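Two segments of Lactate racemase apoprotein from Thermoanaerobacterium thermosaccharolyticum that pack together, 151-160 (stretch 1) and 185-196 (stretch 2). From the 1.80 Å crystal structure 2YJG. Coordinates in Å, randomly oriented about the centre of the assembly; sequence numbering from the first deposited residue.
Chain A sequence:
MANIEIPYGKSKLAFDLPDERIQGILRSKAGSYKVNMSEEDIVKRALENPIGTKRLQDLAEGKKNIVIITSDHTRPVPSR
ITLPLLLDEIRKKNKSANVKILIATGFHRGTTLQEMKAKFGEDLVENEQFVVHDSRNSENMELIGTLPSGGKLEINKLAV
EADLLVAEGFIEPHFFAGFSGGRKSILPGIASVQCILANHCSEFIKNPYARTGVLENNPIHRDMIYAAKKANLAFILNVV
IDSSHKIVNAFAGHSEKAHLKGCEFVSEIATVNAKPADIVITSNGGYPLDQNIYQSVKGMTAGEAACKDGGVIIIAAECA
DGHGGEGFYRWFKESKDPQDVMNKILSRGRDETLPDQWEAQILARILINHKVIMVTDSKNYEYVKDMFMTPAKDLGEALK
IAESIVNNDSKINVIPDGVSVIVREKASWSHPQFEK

Stretch 1 151-160: GKLEINKLAV
Stretch 2, residues 185-196: SILPGIASVQCI

A single beta bridge can fasten a strand to a loop when side chains finish what the backbone starts, and lactate racemase apoprotein offers a compact example. Residues 152-156 form an extended strand (Leu153 phi/psi -124/115, Ile155 -127/165) that turns into a helix at Lys157. Against it lies a loop in which a cis peptide bond precedes Pro188, a type I turn runs from Pro188 to Ala191, closed by Ala191 N to Pro188 O at 3.2 Å, and a helix begins at Val193.

The bridge pairs Ile155 with Ala191, their CA atoms 4.3 Å apart. Register proceeds from Asn156 opposite Ile190 to Glu154 opposite Ser192, so the chains run antiparallel. Two backbone bonds flank the pair: Asn156 N donates to Ile190 O at 2.9 Å, and Ser192 N donates to Glu154 O at 3.1 Å. The same two carbonyls also receive CA-H contacts, Ile155 CA to Ile190 O and Ala191 CA to Glu154 O, both 3.4 Å.

Each stretch caps its own helix. Asn156 (chi1 t) accepts from Leu158 N through OD1 at 3.1 Å, while its ND2 is satisfied elsewhere in the structure. Ser192 (chi1 p) accepts Cys195 N on OG at 3.2 Å; that hydroxyl then donates to Glu154 OE1 at 2.9 Å, so one side chain both caps and crosslinks. Glu154 (m, t, chi3 -30°) also takes a water proton on OE1, 2.6 Å from the water oxygen. Its amide is served less well, making a weak 3.3 Å bond from Glu154 N to Cys195 SG, with Cys195 in the m rotamer.

Apolar contacts complete the packing. Ile155 and Ile190 (both p, t) approach at 4.3 Å between their CD1 atoms, Ile155 CG2 lies 4.0 Å from Ile186 CG2, and Ala159 CB sits tightly against Ile190 CD1 at 3.3 Å.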

# COMPACT_ATOMS: atom_id res chain seq x y z
N GLY A 151 2.97 29.68 23.69
CA GLY A 151 3.42 28.28 23.56
C GLY A 151 4.46 27.99 22.47
O GLY A 151 4.45 28.60 21.38
N LYS A 152 5.32 27.03 22.74
CA LYS A 152 6.22 26.51 21.71
C LYS A 152 5.41 25.88 20.55
O LYS A 152 4.28 25.40 20.77
CB LYS A 152 7.11 25.42 22.29
CG LYS A 152 8.32 25.93 23.03
CD LYS A 152 9.09 24.75 23.65
CE LYS A 152 9.97 25.22 24.78
NZ LYS A 152 10.61 26.47 24.35
N LEU A 153 6.01 25.88 19.37
CA LEU A 153 5.43 25.28 18.17
C LEU A 153 6.43 24.26 17.61
O LEU A 153 7.55 24.63 17.22
CB LEU A 153 5.14 26.38 17.15
CG LEU A 153 4.67 25.92 15.76
CD1 LEU A 153 3.41 25.07 16.02
CD2 LEU A 153 4.40 27.07 14.81
N GLU A 154 6.06 22.99 17.61
CA GLU A 154 6.93 21.92 17.10
C GLU A 154 6.16 21.24 16.00
O GLU A 154 5.02 20.82 16.24
CB GLU A 154 7.25 20.92 18.21
CG GLU A 154 7.80 21.68 19.45
CD GLU A 154 7.81 20.90 20.74
OE1 GLU A 154 6.96 20.01 20.95
OE2 GLU A 154 8.71 21.22 21.58
N ILE A 155 6.73 21.18 14.80
CA ILE A 155 6.07 20.45 13.71
C ILE A 155 6.98 19.40 13.04
O ILE A 155 8.20 19.40 13.25
CB ILE A 155 5.39 21.38 12.72
CG1 ILE A 155 6.38 22.31 11.98
CG2 ILE A 155 4.34 22.27 13.46
CD1 ILE A 155 5.82 22.90 10.73
N ASN A 156 6.38 18.51 12.26
CA ASN A 156 7.14 17.50 11.50
C ASN A 156 8.28 18.13 10.66
O ASN A 156 8.06 19.07 9.85
CB ASN A 156 6.19 16.74 10.58
CG ASN A 156 6.71 15.40 10.13
OD1 ASN A 156 7.70 15.31 9.37
ND2 ASN A 156 6.02 14.35 10.53
N LYS A 157 9.48 17.58 10.87
CA LYS A 157 10.70 18.04 10.18
C LYS A 157 10.64 18.04 8.66
O LYS A 157 11.20 18.89 8.00
CB LYS A 157 11.90 17.16 10.60
CG LYS A 157 13.15 18.00 10.94
CD LYS A 157 14.24 17.23 11.75
CE LYS A 157 14.56 15.84 11.16
NZ LYS A 157 15.67 15.10 11.91
N LEU A 158 10.01 17.03 8.11
CA LEU A 158 9.83 16.95 6.66
C LEU A 158 9.18 18.18 6.11
O LEU A 158 9.57 18.70 5.08
CB LEU A 158 8.95 15.74 6.37
CG LEU A 158 8.98 15.28 4.92
CD1 LEU A 158 10.35 14.64 4.59
CD2 LEU A 158 7.85 14.28 4.75
N ALA A 159 8.15 18.66 6.81
CA ALA A 159 7.46 19.89 6.43
C ALA A 159 8.37 21.13 6.45
O ALA A 159 8.31 21.98 5.56
CB ALA A 159 6.26 20.09 7.34
N VAL A 160 9.18 21.20 7.50
CA VAL A 160 10.12 22.30 7.73
C VAL A 160 11.18 22.31 6.61
O VAL A 160 11.41 23.33 5.97
CB VAL A 160 10.85 22.15 9.08
CG1 VAL A 160 11.77 23.36 9.28
CG2 VAL A 160 9.83 21.98 10.29
N SER A 185 -4.18 21.76 8.80
CA SER A 185 -3.18 20.82 8.29
C SER A 185 -1.84 20.95 9.05
O SER A 185 -1.06 20.01 9.06
CB SER A 185 -2.99 21.01 6.78
OG SER A 185 -4.18 20.70 6.09
N ILE A 186 -1.55 22.12 9.63
CA ILE A 186 -0.34 22.33 10.39
C ILE A 186 -0.56 22.05 11.86
O ILE A 186 0.11 21.19 12.41
CB ILE A 186 0.24 23.73 10.22
CG1 ILE A 186 0.34 24.08 8.72
CG2 ILE A 186 1.53 23.88 11.04
CD1 ILE A 186 1.35 23.23 7.88
N LEU A 187 -1.51 22.76 12.49
CA LEU A 187 -1.79 22.56 13.90
C LEU A 187 -3.31 22.34 14.01
O LEU A 187 -4.08 23.25 13.73
CB LEU A 187 -1.34 23.79 14.70
CG LEU A 187 -1.58 23.84 16.21
CD1 LEU A 187 -0.82 22.75 16.94
CD2 LEU A 187 -1.28 25.25 16.80
N PRO A 188 -3.75 21.12 14.34
CA PRO A 188 -2.95 20.03 14.86
C PRO A 188 -2.25 19.07 13.89
O PRO A 188 -1.48 18.21 14.34
CB PRO A 188 -3.96 19.27 15.71
CG PRO A 188 -5.34 19.44 14.90
CD PRO A 188 -5.17 20.74 14.16
N GLY A 189 -2.52 19.15 12.59
CA GLY A 189 -2.31 18.03 11.70
C GLY A 189 -0.92 17.39 11.68
O GLY A 189 -0.80 16.14 11.65
N ILE A 190 0.11 18.21 11.74
CA ILE A 190 1.51 17.69 11.70
C ILE A 190 2.33 18.22 12.89
O ILE A 190 3.50 18.38 12.78
CB ILE A 190 2.22 17.97 10.36
CG1 ILE A 190 2.38 19.51 10.05
CG2 ILE A 190 1.52 17.21 9.24
CD1 ILE A 190 3.43 19.79 8.95
N ALA A 191 1.66 18.49 14.00
CA ALA A 191 2.28 19.06 15.22
C ALA A 191 2.56 17.99 16.23
O ALA A 191 2.07 16.85 16.13
CB ALA A 191 1.34 20.08 15.89
N SER A 192 3.37 18.36 17.21
CA SER A 192 3.69 17.43 18.34
C SER A 192 2.51 17.22 19.24
O SER A 192 1.65 18.12 19.36
CB SER A 192 4.84 18.00 19.17
OG SER A 192 4.46 19.16 19.86
N VAL A 193 2.43 16.05 19.90
CA VAL A 193 1.25 15.76 20.75
C VAL A 193 1.10 16.90 21.80
O VAL A 193 0.00 17.32 22.10
CB VAL A 193 1.27 14.38 21.44
CG1 VAL A 193 0.05 14.19 22.33
CG2 VAL A 193 1.32 13.25 20.43
N GLN A 194 2.21 17.41 22.33
CA GLN A 194 2.15 18.45 23.36
C GLN A 194 1.56 19.73 22.81
O GLN A 194 0.74 20.36 23.46
CB GLN A 194 3.55 18.71 23.94
CG GLN A 194 3.63 19.67 25.14
CD GLN A 194 5.05 19.70 25.86
OE1 GLN A 194 5.86 18.76 25.77
NE2 GLN A 194 5.31 20.80 26.60
N CYS A 195 1.95 20.11 21.60
CA CYS A 195 1.40 21.29 21.00
C CYS A 195 -0.08 21.11 20.74
O CYS A 195 -0.86 22.04 20.92
CB CYS A 195 2.11 21.64 19.70
SG CYS A 195 3.85 22.21 19.91
N ILE A 196 -0.48 19.92 20.33
CA ILE A 196 -1.88 19.65 20.04
C ILE A 196 -2.70 19.80 21.31
O ILE A 196 -3.71 20.48 21.34
CB ILE A 196 -2.07 18.26 19.40
CG1 ILE A 196 -1.36 18.23 18.02
CG2 ILE A 196 -3.51 17.97 19.25
CD1 ILE A 196 -1.29 16.82 17.30
O HOH W 1 6.99 18.10 22.66